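Local coordinates for protein mandelate racemase/muconate lactonizing enzyme (Jannaschia sp., PDB 4J3Z) that probably catalyses a metal-dependent reaction that starts by taking a proton from beside a carboxylate, as in other enolase-superfamily enzymes, at residues Gly21-Leu26 against Asn382-Glu387; Asp8-Ala13 against Ile373-Arg378; Leu38-Ala43 against Ala313-Trp318; Leu25-Thr30 against Ser96-Ala101. One frame throughout, in Å; residues are numbered along the deposited sequence.

Contact 1: residues Gly21-Leu26 against Asn382-Glu387; sequences GRYWLL and NRLHLE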
loop_
_atom_site.group_PDB
_atom_site.type_symbol
_atom_site.label_atom_id
_atom_site.label_comp_id
_atom_site.label_asym_id
_atom_site.label_seq_id
_atom_site.Cartn_x
_atom_site.Cartn_y
_atom_site.Cartn_z
ATOM N N GLY D 21 -21.086 -29.320 -24.277
ATOM C CA GLY D 21 -20.008 -29.002 -25.205
ATOM C C GLY D 21 -20.055 -29.826 -26.474
ATOM O O GLY D 21 -20.889 -30.728 -26.604
ATOM N N ARG D 22 -19.169 -29.502 -27.417
ATOM C CA ARG D 22 -18.971 -30.293 -28.634
ATOM C C ARG D 22 -18.534 -31.731 -28.340
ATOM O O ARG D 22 -19.019 -32.675 -28.978
ATOM C CB ARG D 22 -17.932 -29.636 -29.545
ATOM C CG ARG D 22 -18.491 -28.689 -30.598
ATOM C CD ARG D 22 -17.585 -28.693 -31.821
ATOM N NE ARG D 22 -17.953 -27.687 -32.815
ATOM C CZ ARG D 22 -17.421 -26.469 -32.895
ATOM N NH1 ARG D 22 -16.487 -26.083 -32.040
ATOM N NH2 ARG D 22 -17.823 -25.631 -33.845
ATOM N N TYR D 23 -17.610 -31.889 -27.390
ATOM C CA TYR D 23 -17.113 -33.207 -26.987
ATOM C C TYR D 23 -16.676 -33.234 -25.528
ATOM O O TYR D 23 -16.236 -32.210 -24.988
ATOM C CB TYR D 23 -15.950 -33.652 -27.876
ATOM C CG TYR D 23 -14.772 -32.700 -27.902
ATOM C CD1 TYR D 23 -13.858 -32.653 -26.845
ATOM C CD2 TYR D 23 -14.565 -31.855 -28.989
ATOM C CE1 TYR D 23 -12.781 -31.789 -26.867
ATOM C CE2 TYR D 23 -13.484 -30.993 -29.023
ATOM C CZ TYR D 23 -12.599 -30.962 -27.958
ATOM O OH TYR D 23 -11.525 -30.104 -27.982
ATOM N N TRP D 24 -16.804 -34.401 -24.894
ATOM C CA TRP D 24 -16.224 -34.623 -23.570
ATOM C C TRP D 24 -15.042 -35.568 -23.682
ATOM O O TRP D 24 -15.034 -36.447 -24.542
ATOM C CB TRP D 24 -17.249 -35.207 -22.603
ATOM C CG TRP D 24 -18.491 -34.386 -22.424
ATOM C CD1 TRP D 24 -18.595 -33.021 -22.467
ATOM C CD2 TRP D 24 -19.805 -34.880 -22.151
ATOM N NE1 TRP D 24 -19.898 -32.639 -22.240
ATOM C CE2 TRP D 24 -20.658 -33.761 -22.038
ATOM C CE3 TRP D 24 -20.349 -36.161 -22.002
ATOM C CZ2 TRP D 24 -22.024 -33.884 -21.783
ATOM C CZ3 TRP D 24 -21.712 -36.282 -21.735
ATOM C CH2 TRP D 24 -22.532 -35.146 -21.642
ATOM N N LEU D 25 -14.050 -35.382 -22.808
ATOM C CA LEU D 25 -12.851 -36.207 -22.803
ATOM C C LEU D 25 -12.760 -37.030 -21.529
ATOM O O LEU D 25 -12.357 -36.526 -20.468
ATOM C CB LEU D 25 -11.598 -35.333 -22.948
ATOM C CG LEU D 25 -11.118 -34.957 -24.343
ATOM C CD1 LEU D 25 -10.525 -33.549 -24.335
ATOM C CD2 LEU D 25 -10.106 -35.976 -24.834
ATOM N N LEU D 26 -13.114 -38.306 -21.639
ATOM C CA LEU D 26 -13.146 -39.188 -20.471
ATOM C C LEU D 26 -11.984 -40.171 -20.471
ATOM O O LEU D 26 -11.616 -40.696 -21.521
ATOM C CB LEU D 26 -14.467 -39.952 -20.409
ATOM C CG LEU D 26 -15.796 -39.223 -20.605
ATOM C CD1 LEU D 26 -16.937 -40.165 -20.252
ATOM C CD2 LEU D 26 -15.883 -37.942 -19.779
ATOM N N ASN D 382 -13.413 -32.102 -36.417
ATOM C CA ASN D 382 -12.166 -31.322 -36.355
ATOM C C ASN D 382 -12.162 -30.204 -35.311
ATOM O O ASN D 382 -11.130 -29.931 -34.691
ATOM C CB ASN D 382 -11.837 -30.721 -37.729
ATOM C CG ASN D 382 -11.297 -31.747 -38.711
ATOM O OD1 ASN D 382 -11.498 -32.951 -38.552
ATOM N ND2 ASN D 382 -10.610 -31.266 -39.743
ATOM N N ARG D 383 -13.317 -29.563 -35.129
ATOM C CA ARG D 383 -13.432 -28.348 -34.314
ATOM C C ARG D 383 -13.316 -28.603 -32.796
ATOM O O ARG D 383 -13.208 -29.755 -32.355
ATOM C CB ARG D 383 -14.728 -27.594 -34.659
ATOM C CG ARG D 383 -15.093 -27.576 -36.142
ATOM C CD ARG D 383 -14.247 -26.607 -36.959
ATOM N NE ARG D 383 -14.824 -25.265 -36.977
ATOM C CZ ARG D 383 -14.454 -24.288 -37.800
ATOM N NH1 ARG D 383 -13.491 -24.481 -38.696
ATOM N NH2 ARG D 383 -15.050 -23.109 -37.730
ATOM N N LEU D 384 -13.337 -27.524 -32.010
ATOM C CA LEU D 384 -13.088 -27.596 -30.564
ATOM C C LEU D 384 -14.347 -27.709 -29.705
ATOM O O LEU D 384 -15.443 -27.393 -30.148
ATOM C CB LEU D 384 -12.269 -26.384 -30.095
ATOM C CG LEU D 384 -10.836 -26.237 -30.603
ATOM C CD1 LEU D 384 -10.326 -24.829 -30.345
ATOM C CD2 LEU D 384 -9.919 -27.279 -29.978
ATOM N N HIS D 385 -14.153 -28.152 -28.462
ATOM C CA HIS D 385 -15.220 -28.283 -27.465
ATOM C C HIS D 385 -15.890 -26.935 -27.189
ATOM O O HIS D 385 -17.120 -26.838 -27.172
ATOM C CB HIS D 385 -14.647 -28.889 -26.174
ATOM C CG HIS D 385 -15.475 -28.627 -24.956
ATOM N ND1 HIS D 385 -16.677 -29.261 -24.720
ATOM C CD2 HIS D 385 -15.271 -27.801 -23.902
ATOM C CE1 HIS D 385 -17.175 -28.839 -23.570
ATOM N NE2 HIS D 385 -16.343 -27.952 -23.055
ATOM N N LEU D 386 -15.060 -25.914 -26.967
ATOM C CA LEU D 386 -15.508 -24.529 -26.840
ATOM C C LEU D 386 -14.681 -23.643 -27.763
ATOM O O LEU D 386 -13.476 -23.854 -27.917
ATOM C CB LEU D 386 -15.379 -24.043 -25.394
ATOM C CG LEU D 386 -16.586 -24.230 -24.473
ATOM C CD1 LEU D 386 -16.154 -24.184 -23.017
ATOM C CD2 LEU D 386 -17.650 -23.175 -24.758
ATOM N N GLU D 387 -15.333 -22.667 -28.385
ATOM C CA GLU D 387 -14.653 -21.759 -29.310
ATOM C C GLU D 387 -15.065 -20.304 -29.104
ATOM O O GLU D 387 -16.173 -20.023 -28.639
ATOM C CB GLU D 387 -14.885 -22.184 -30.768
ATOM C CG GLU D 387 -14.030 -23.364 -31.213
ATOM C CD GLU D 387 -14.007 -23.559 -32.720
ATOM O OE1 GLU D 387 -14.262 -22.585 -33.462
ATOM O OE2 GLU D 387 -13.723 -24.691 -33.165
#

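Contact 2: residues Asp8-Ala13 against Ile373-Arg378; sequences DIFAVA and IANAHR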
loop_
_atom_site.group_PDB
_atom_site.type_symbol
_atom_site.label_atom_id
_atom_site.label_comp_id
_atom_site.label_asym_id
_atom_site.label_seq_id
_atom_site.Cartn_x
_atom_site.Cartn_y
_atom_site.Cartn_z
ATOM N N ASP D 8 -7.499 -46.075 -20.996
ATOM C CA ASP D 8 -8.330 -45.953 -22.182
ATOM C C ASP D 8 -8.963 -44.583 -22.141
ATOM O O ASP D 8 -9.442 -44.150 -21.094
ATOM C CB ASP D 8 -9.389 -47.055 -22.225
ATOM C CG ASP D 8 -8.788 -48.444 -22.121
ATOM O OD1 ASP D 8 -7.644 -48.657 -22.596
ATOM O OD2 ASP D 8 -9.468 -49.330 -21.563
ATOM N N ILE D 9 -8.912 -43.889 -23.271
ATOM C CA ILE D 9 -9.470 -42.543 -23.394
ATOM C C ILE D 9 -10.677 -42.627 -24.320
ATOM O O ILE D 9 -10.608 -43.285 -25.366
ATOM C CB ILE D 9 -8.437 -41.530 -23.955
ATOM C CG1 ILE D 9 -7.158 -41.514 -23.101
ATOM C CG2 ILE D 9 -9.033 -40.129 -24.058
ATOM C CD1 ILE D 9 -6.094 -40.551 -23.591
ATOM N N PHE D 10 -11.768 -41.970 -23.918
ATOM C CA PHE D 10 -13.004 -41.884 -24.705
ATOM C C PHE D 10 -13.302 -40.438 -25.111
ATOM O O PHE D 10 -13.402 -39.545 -24.260
ATOM C CB PHE D 10 -14.204 -42.431 -23.911
ATOM C CG PHE D 10 -14.130 -43.905 -23.613
ATOM C CD1 PHE D 10 -14.582 -44.843 -24.537
ATOM C CD2 PHE D 10 -13.625 -44.360 -22.400
ATOM C CE1 PHE D 10 -14.528 -46.199 -24.265
ATOM C CE2 PHE D 10 -13.560 -45.721 -22.124
ATOM C CZ PHE D 10 -14.015 -46.640 -23.058
ATOM N N ALA D 11 -13.438 -40.210 -26.413
ATOM C CA ALA D 11 -13.886 -38.921 -26.917
ATOM C C ALA D 11 -15.376 -39.039 -27.206
ATOM O O ALA D 11 -15.787 -39.813 -28.074
ATOM C CB ALA D 11 -13.117 -38.549 -28.164
ATOM N N VAL D 12 -16.186 -38.290 -26.465
ATOM C CA VAL D 12 -17.632 -38.457 -26.524
ATOM C C VAL D 12 -18.344 -37.216 -27.080
ATOM O O VAL D 12 -18.122 -36.111 -26.614
ATOM C CB VAL D 12 -18.211 -38.862 -25.144
ATOM C CG1 VAL D 12 -19.709 -39.075 -25.240
ATOM C CG2 VAL D 12 -17.554 -40.144 -24.634
ATOM N N ALA D 13 -19.186 -37.416 -28.089
ATOM C CA ALA D 13 -20.019 -36.340 -28.648
ATOM C C ALA D 13 -21.393 -36.336 -27.993
ATOM O O ALA D 13 -22.150 -37.296 -28.142
ATOM C CB ALA D 13 -20.160 -36.489 -30.159
ATOM N N ILE D 373 -22.879 -46.966 -24.982
ATOM C CA ILE D 373 -23.229 -45.549 -25.100
ATOM C C ILE D 373 -22.009 -44.720 -25.476
ATOM O O ILE D 373 -22.052 -43.917 -26.416
ATOM C CB ILE D 373 -23.865 -45.020 -23.792
ATOM C CG1 ILE D 373 -25.159 -45.787 -23.478
ATOM C CG2 ILE D 373 -24.147 -43.522 -23.875
ATOM C CD1 ILE D 373 -26.208 -45.744 -24.579
ATOM N N ALA D 374 -20.918 -44.935 -24.743
ATOM C CA ALA D 374 -19.643 -44.280 -25.015
ATOM C C ALA D 374 -19.269 -44.376 -26.487
ATOM O O ALA D 374 -19.132 -43.355 -27.153
ATOM C CB ALA D 374 -18.540 -44.881 -24.140
ATOM N N ASN D 375 -19.121 -45.603 -26.991
ATOM C CA ASN D 375 -18.610 -45.848 -28.348
ATOM C C ASN D 375 -19.520 -45.341 -29.467
ATOM O O ASN D 375 -19.048 -44.695 -30.408
ATOM C CB ASN D 375 -18.265 -47.335 -28.540
ATOM C CG ASN D 375 -17.096 -47.781 -27.667
ATOM O OD1 ASN D 375 -16.167 -47.004 -27.392
ATOM N ND2 ASN D 375 -17.132 -49.037 -27.229
ATOM N N ALA D 376 -20.819 -45.619 -29.353
ATOM C CA ALA D 376 -21.812 -45.145 -30.325
ATOM C C ALA D 376 -21.762 -43.630 -30.541
ATOM O O ALA D 376 -22.128 -43.129 -31.609
ATOM C CB ALA D 376 -23.211 -45.570 -29.892
ATOM N N HIS D 377 -21.307 -42.906 -29.519
ATOM C CA HIS D 377 -21.200 -41.447 -29.575
ATOM C C HIS D 377 -19.772 -40.923 -29.730
ATOM O O HIS D 377 -19.527 -39.732 -29.507
ATOM C CB HIS D 377 -21.804 -40.834 -28.316
ATOM C CG HIS D 377 -23.297 -40.858 -28.281
ATOM N ND1 HIS D 377 -24.016 -41.936 -27.809
ATOM C CD2 HIS D 377 -24.210 -39.918 -28.625
ATOM C CE1 HIS D 377 -25.307 -41.664 -27.877
ATOM N NE2 HIS D 377 -25.451 -40.446 -28.370
ATOM N N ARG D 378 -18.832 -41.792 -30.101
ATOM C CA ARG D 378 -17.430 -41.386 -30.245
ATOM C C ARG D 378 -17.240 -40.193 -31.186
ATOM O O ARG D 378 -17.898 -40.089 -32.228
ATOM C CB ARG D 378 -16.538 -42.566 -30.652
ATOM C CG ARG D 378 -16.588 -42.928 -32.121
ATOM C CD ARG D 378 -16.288 -44.401 -32.334
ATOM N NE ARG D 378 -16.711 -44.831 -33.663
ATOM C CZ ARG D 378 -17.937 -45.256 -33.965
ATOM N NH1 ARG D 378 -18.880 -45.316 -33.034
ATOM N NH2 ARG D 378 -18.221 -45.620 -35.209
#

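Contact 3: residues Leu38-Ala43 against Ala313-Trp318; sequences LGEVYA and AGPVEW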
loop_
_atom_site.group_PDB
_atom_site.type_symbol
_atom_site.label_atom_id
_atom_site.label_comp_id
_atom_site.label_asym_id
_atom_site.label_seq_id
_atom_site.Cartn_x
_atom_site.Cartn_y
_atom_site.Cartn_z
ATOM N N LEU D 38 -12.784 -43.764 -13.166
ATOM C CA LEU D 38 -13.149 -42.805 -14.205
ATOM C C LEU D 38 -12.671 -41.399 -13.868
ATOM O O LEU D 38 -12.674 -40.998 -12.704
ATOM C CB LEU D 38 -14.663 -42.797 -14.449
ATOM C CG LEU D 38 -15.283 -43.864 -15.363
ATOM C CD1 LEU D 38 -16.778 -43.617 -15.466
ATOM C CD2 LEU D 38 -14.656 -43.868 -16.751
ATOM N N GLY D 39 -12.252 -40.664 -14.896
ATOM C CA GLY D 39 -11.815 -39.277 -14.758
ATOM C C GLY D 39 -12.136 -38.485 -16.016
ATOM O O GLY D 39 -12.280 -39.061 -17.096
ATOM N N GLU D 40 -12.248 -37.167 -15.875
ATOM C CA GLU D 40 -12.591 -36.307 -16.995
ATOM C C GLU D 40 -11.638 -35.114 -17.132
ATOM O O GLU D 40 -11.346 -34.413 -16.154
ATOM C CB GLU D 40 -14.055 -35.856 -16.899
ATOM C CG GLU D 40 -14.485 -34.898 -17.990
ATOM C CD GLU D 40 -15.976 -34.934 -18.294
ATOM O OE1 GLU D 40 -16.764 -35.536 -17.530
ATOM O OE2 GLU D 40 -16.354 -34.342 -19.324
ATOM N N VAL D 41 -11.175 -34.903 -18.364
ATOM C CA VAL D 41 -10.250 -33.841 -18.716
ATOM C C VAL D 41 -11.023 -32.643 -19.265
ATOM O O VAL D 41 -11.938 -32.790 -20.098
ATOM C CB VAL D 41 -9.233 -34.325 -19.777
ATOM C CG1 VAL D 41 -8.279 -33.213 -20.195
ATOM C CG2 VAL D 41 -8.467 -35.550 -19.283
ATOM N N TYR D 42 -10.654 -31.457 -18.790
ATOM C CA TYR D 42 -11.210 -30.223 -19.302
ATOM C C TYR D 42 -10.103 -29.389 -19.935
ATOM O O TYR D 42 -9.354 -28.684 -19.248
ATOM C CB TYR D 42 -11.952 -29.468 -18.197
ATOM C CG TYR D 42 -12.932 -28.433 -18.704
ATOM C CD1 TYR D 42 -14.005 -28.793 -19.514
ATOM C CD2 TYR D 42 -12.776 -27.097 -18.376
ATOM C CE1 TYR D 42 -14.896 -27.835 -19.977
ATOM C CE2 TYR D 42 -13.654 -26.134 -18.833
ATOM C CZ TYR D 42 -14.712 -26.505 -19.628
ATOM O OH TYR D 42 -15.579 -25.541 -20.077
ATOM N N ALA D 43 -9.993 -29.500 -21.256
ATOM C CA ALA D 43 -8.923 -28.858 -22.013
ATOM C C ALA D 43 -9.364 -28.638 -23.453
ATOM O O ALA D 43 -9.810 -29.581 -24.117
ATOM C CB ALA D 43 -7.673 -29.726 -21.982
ATOM N N ALA D 313 -19.260 -29.703 -18.983
ATOM C CA ALA D 313 -18.629 -30.945 -19.395
ATOM C C ALA D 313 -19.533 -32.116 -19.005
ATOM O O ALA D 313 -20.742 -31.936 -18.816
ATOM C CB ALA D 313 -17.248 -31.072 -18.753
ATOM N N GLY D 314 -18.953 -33.303 -18.870
ATOM C CA GLY D 314 -19.739 -34.519 -18.655
ATOM C C GLY D 314 -20.064 -34.932 -17.228
ATOM O O GLY D 314 -19.803 -34.193 -16.278
ATOM N N PRO D 315 -20.633 -36.140 -17.070
ATOM C CA PRO D 315 -21.105 -36.605 -15.774
ATOM C C PRO D 315 -19.987 -37.101 -14.835
ATOM O O PRO D 315 -20.241 -37.334 -13.645
ATOM C CB PRO D 315 -22.046 -37.746 -16.148
ATOM C CG PRO D 315 -21.506 -38.286 -17.422
ATOM C CD PRO D 315 -20.853 -37.139 -18.136
ATOM N N VAL D 316 -18.770 -37.250 -15.356
ATOM C CA VAL D 316 -17.642 -37.618 -14.506
ATOM C C VAL D 316 -17.119 -36.407 -13.729
ATOM O O VAL D 316 -17.050 -36.455 -12.494
ATOM C CB VAL D 316 -16.519 -38.368 -15.262
ATOM C CG1 VAL D 316 -15.394 -38.722 -14.306
ATOM C CG2 VAL D 316 -17.059 -39.648 -15.891
ATOM N N GLU D 317 -16.778 -35.324 -14.428
ATOM C CA GLU D 317 -16.423 -34.063 -13.758
ATOM C C GLU D 317 -17.547 -33.571 -12.829
ATOM O O GLU D 317 -17.269 -32.966 -11.787
ATOM C CB GLU D 317 -16.054 -32.972 -14.770
ATOM C CG GLU D 317 -15.499 -31.688 -14.158
ATOM C CD GLU D 317 -15.230 -30.602 -15.191
ATOM O OE1 GLU D 317 -16.201 -30.066 -15.760
ATOM O OE2 GLU D 317 -14.041 -30.271 -15.434
ATOM N N TRP D 318 -18.800 -33.823 -13.220
ATOM C CA TRP D 318 -19.973 -33.513 -12.394
ATOM C C TRP D 318 -19.934 -34.262 -11.072
ATOM O O TRP D 318 -20.042 -33.648 -10.008
ATOM C CB TRP D 318 -21.272 -33.821 -13.151
ATOM C CG TRP D 318 -22.515 -34.024 -12.277
ATOM C CD1 TRP D 318 -23.231 -35.179 -12.129
ATOM C CD2 TRP D 318 -23.165 -33.044 -11.453
ATOM N NE1 TRP D 318 -24.283 -34.981 -11.267
ATOM C CE2 TRP D 318 -24.269 -33.679 -10.841
ATOM C CE3 TRP D 318 -22.920 -31.694 -11.170
ATOM C CZ2 TRP D 318 -25.128 -33.012 -9.970
ATOM C CZ3 TRP D 318 -23.778 -31.030 -10.304
ATOM C CH2 TRP D 318 -24.867 -31.691 -9.712
#

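Contact 4: residues Leu25-Thr30 against Ser96-Ala101; sequences LLVRVT and SGLEMA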
loop_
_atom_site.group_PDB
_atom_site.type_symbol
_atom_site.label_atom_id
_atom_site.label_comp_id
_atom_site.label_asym_id
_atom_site.label_seq_id
_atom_site.Cartn_x
_atom_site.Cartn_y
_atom_site.Cartn_z
ATOM N N LEU D 25 -14.050 -35.382 -22.808
ATOM C CA LEU D 25 -12.851 -36.207 -22.803
ATOM C C LEU D 25 -12.760 -37.030 -21.529
ATOM O O LEU D 25 -12.357 -36.526 -20.468
ATOM C CB LEU D 25 -11.598 -35.333 -22.948
ATOM C CG LEU D 25 -11.118 -34.957 -24.343
ATOM C CD1 LEU D 25 -10.525 -33.549 -24.335
ATOM C CD2 LEU D 25 -10.106 -35.976 -24.834
ATOM N N LEU D 26 -13.114 -38.306 -21.639
ATOM C CA LEU D 26 -13.146 -39.188 -20.471
ATOM C C LEU D 26 -11.984 -40.171 -20.471
ATOM O O LEU D 26 -11.616 -40.696 -21.521
ATOM C CB LEU D 26 -14.467 -39.952 -20.409
ATOM C CG LEU D 26 -15.796 -39.223 -20.605
ATOM C CD1 LEU D 26 -16.937 -40.165 -20.252
ATOM C CD2 LEU D 26 -15.883 -37.942 -19.779
ATOM N N VAL D 27 -11.418 -40.402 -19.285
ATOM C CA VAL D 27 -10.349 -41.381 -19.084
ATOM C C VAL D 27 -10.801 -42.500 -18.129
ATOM O O VAL D 27 -11.503 -42.248 -17.147
ATOM C CB VAL D 27 -9.036 -40.725 -18.570
ATOM C CG1 VAL D 27 -8.635 -39.533 -19.436
ATOM C CG2 VAL D 27 -9.134 -40.318 -17.102
ATOM N N ARG D 28 -10.415 -43.733 -18.435
ATOM C CA ARG D 28 -10.661 -44.861 -17.536
ATOM C C ARG D 28 -9.358 -45.612 -17.272
ATOM O O ARG D 28 -8.859 -46.320 -18.146
ATOM C CB ARG D 28 -11.713 -45.805 -18.123
ATOM C CG ARG D 28 -12.086 -46.970 -17.220
ATOM C CD ARG D 28 -12.495 -48.158 -18.070
ATOM N NE ARG D 28 -13.940 -48.298 -18.131
ATOM C CZ ARG D 28 -14.631 -48.665 -19.206
ATOM N NH1 ARG D 28 -14.013 -48.917 -20.357
ATOM N NH2 ARG D 28 -15.957 -48.764 -19.123
ATOM N N VAL D 29 -8.805 -45.424 -16.073
ATOM C CA VAL D 29 -7.552 -46.060 -15.657
ATOM C C VAL D 29 -7.825 -47.394 -14.954
ATOM O O VAL D 29 -8.655 -47.448 -14.046
ATOM C CB VAL D 29 -6.743 -45.143 -14.705
ATOM C CG1 VAL D 29 -5.482 -45.844 -14.202
ATOM C CG2 VAL D 29 -6.379 -43.835 -15.391
ATOM N N THR D 30 -7.112 -48.449 -15.368
ATOM C CA THR D 30 -7.145 -49.764 -14.702
ATOM C C THR D 30 -5.848 -50.025 -13.923
ATOM O O THR D 30 -4.751 -49.686 -14.383
ATOM C CB THR D 30 -7.354 -50.920 -15.718
ATOM O OG1 THR D 30 -8.590 -50.742 -16.407
ATOM C CG2 THR D 30 -7.388 -52.290 -15.025
ATOM N N SER D 96 -5.599 -33.767 -14.332
ATOM C CA SER D 96 -6.789 -33.698 -13.492
ATOM C C SER D 96 -7.705 -34.875 -13.760
ATOM O O SER D 96 -8.138 -35.562 -12.825
ATOM C CB SER D 96 -7.538 -32.388 -13.719
ATOM O OG SER D 96 -6.636 -31.304 -13.834
ATOM N N GLY D 97 -7.994 -35.108 -15.040
ATOM C CA GLY D 97 -8.780 -36.259 -15.458
ATOM C C GLY D 97 -8.279 -37.524 -14.800
ATOM O O GLY D 97 -9.039 -38.242 -14.145
ATOM N N LEU D 98 -6.980 -37.766 -14.945
ATOM C CA LEU D 98 -6.329 -38.958 -14.401
ATOM C C LEU D 98 -6.345 -39.004 -12.870
ATOM O O LEU D 98 -6.594 -40.071 -12.288
ATOM C CB LEU D 98 -4.902 -39.069 -14.938
ATOM C CG LEU D 98 -4.740 -38.811 -16.445
ATOM C CD1 LEU D 98 -3.265 -38.658 -16.793
ATOM C CD2 LEU D 98 -5.397 -39.901 -17.294
ATOM N N GLU D 99 -6.191 -37.874 -12.235
ATOM C CA GLU D 99 -6.248 -37.755 -10.806
ATOM C C GLU D 99 -7.608 -38.093 -10.244
ATOM O O GLU D 99 -7.708 -38.773 -9.264
ATOM C CB GLU D 99 -5.781 -36.338 -10.393
ATOM C CG GLU D 99 -5.663 -36.053 -8.925
ATOM C CD GLU D 99 -6.814 -35.273 -8.364
ATOM O OE1 GLU D 99 -7.944 -35.425 -8.783
ATOM O OE2 GLU D 99 -6.580 -34.491 -7.488
ATOM N N MET D 100 -8.647 -37.607 -10.889
ATOM C CA MET D 100 -10.019 -38.043 -10.566
ATOM C C MET D 100 -10.143 -39.568 -10.629
ATOM O O MET D 100 -10.776 -40.187 -9.766
ATOM C CB MET D 100 -11.047 -37.446 -11.523
ATOM C CG MET D 100 -11.158 -35.927 -11.575
ATOM S SD MET D 100 -12.429 -35.574 -12.792
ATOM C CE MET D 100 -12.410 -33.788 -12.886
ATOM N N ALA D 101 -9.531 -40.168 -11.654
ATOM C CA ALA D 101 -9.564 -41.626 -11.846
ATOM C C ALA D 101 -8.912 -42.364 -10.682
ATOM O O ALA D 101 -9.368 -43.442 -10.296
ATOM C CB ALA D 101 -8.909 -42.020 -13.168
#

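Contact 1: residues Gly21-Leu26 against Asn382-Glu387
Arg22 NH1 meets Leu384 O at 2.5 Å. The bond is nearly straight (166°), and the oxygen lies in the guanidinium plane and offers a lone pair. Arg383 CB sits over one face of the same guanidinium, 3.4 Å from Arg22 CZ. Glu387 OE2 forms a salt bridge with Arg22 NH1 at 3.3 Å, though the hydrogen bond within it is weak and bent. The next residue, Tyr23, lies against His385. His385 CB rests over the Tyr23 ring in a CH-pi contact, 3.6 Å from the ring centroid. The edge of the imidazole is turned to the same ring, with planes at 55°. With CG anti to the backbone N (chi1 159°), His385 CE1 comes to 3.3 Å from Gly21 CA. Cutting Tyr23 back to alanine would remove the ring, and His385 CB would probably lose the face it rests on. Behind this shell, Leu384 N donates to Glu387 OE2 at 3.1 Å and holds the carboxylate beside Arg22. Tyr379 meets the Tyr23 ring edge-to-face, and Arg61 of a second subunit bonds Asn382 O. The contact fastens the C-terminal tail to the loop entering strand 24-31 of the N-terminal capping domain of the enolase-superfamily fold.

Contact 2: residues Asp8-Ala13 against Ile373-Arg378
Asn375 O takes two bonds from Arg378, one from the backbone N at 2.9 Å and one from NH1 at 2.7 Å. They arrive from opposite faces of the carbonyl plane and tie down the turn after helix 371-376. Across the contact, Ala13 N donates to His377 O at 2.7 Å, close to straight (166°). This bond and a backbone bond between Ala11 and Tyr379 flank a single beta bridge of Val12 with Arg378. Between them, Arg378 CA makes a CA-H...O contact of 3.1 Å with Ala11 O. The chain after the helix thus lies along strand 4-12, an outer strand of the N-terminal domain's three-stranded antiparallel sheet. With CG beside the backbone N (chi1 -75°), the His377 ring turns back to the helix, and its ND1 bonds Ile373 O at 3.1 Å. His377 CB faces Val12 CG1 at 4.1 Å. Earlier in the strand, Asn375 OD1 lies at the edge of the Phe10 ring, 3.6 Å from Phe10 CE1. Ala374 CB packs against Phe10 CD1 at 4.0 Å.

Contact 3: residues Leu38-Ala43 against Ala313-Trp318
Glu40 grips the start of helix 315-327 with both carboxylate oxygens. OE2 accepts from Gly314 N at 2.8 Å, on its syn side but well out of the carboxylate plane. OE1 accepts from Glu317 N at 3.1 Å in a straight bond (178°), met from above that plane. Gly314 is the N-cap, so a side chain of the N-terminal domain satisfies the amino end of a helix in the enolase-type barrel domain. The extended Glu40 chain, with CG anti to the backbone N (chi1 177°), carries the group there from strand 36-41. The positive end of the helix dipole would probably stabilise its negative charge. A glutamine in its place would probably weaken this hold, because its amide NH2 could not accept from a backbone N-H. Glu317 runs across Glu40 at about a right angle and sends its OE2 to Gly285 N. Ala313 CB packs on Tyr42 CD1 at 4.0 Å. Val316 CG2 meets Leu38 CD1 at 4.0 Å, and Val316 CG1 lies 3.6 Å from Gly39 CA.

Contact 4: residues Leu25-Thr30 against Ser96-Ala101
Val27 pushes its CG2 methyl against the backbone of Gly97, 3.6 Å from Gly97 O. This is a sheet-on-helix layer of the N-terminal domain, where strand 24-31 of the antiparallel sheet packs on helix 89-109. The axes of the two short segments come within 8.1 Å and cross at -44°. Two strand residues, Val27 and Val29, face the helix. They meet Gly97, Leu98 and Ala101. At Gly97 the valine methyl lies on bare helix backbone. The chi1 of -51° places CG2 between the backbone N and the carbonyl carbon, which directs this methyl to the helix. Next to Gly97, Leu98 supplies the bump. Its CD2 lies across the Val27 side chain at about a right angle, 3.8 Å from Val27 CG2 and 3.9 Å from Val27 CG1. One helical turn after Gly97, the small Ala101 leaves a shallow place filled by Val29. Ile55 of helix 48-62 touches both Val27 and Leu98, and Leu7 of strand 4-12 touches both valines. No hydrogen bond joins the two segments, and the side chains that meet are all apolar. Ala101 CB is 3.8 Å from Val29 CG2 and 4.3 Å from Val27 CG2.

All four contacts reach the antiparallel sheet 4-12, 24-31, 36-41 of the N-terminal domain. Contact 2 uses its first strand, contacts 1 and 4 the middle one and contact 3 the third. Contacts 1 and 4 share Leu25 and Leu26, yet their centres lie about 17 Å apart. Contacts 3 and 4 are closest, with centres about 8 Å apart. Backbone pairing couples neighbours: Trp24 with Val12, Leu25 with Val41. Along the chain, contact 4 closes the shortest loop, contact 3 brings in the barrel domain, and contacts 1 and 2 return from the C-terminal end. One small sheet thus gathers its own helix, a barrel helix and the chain's tail.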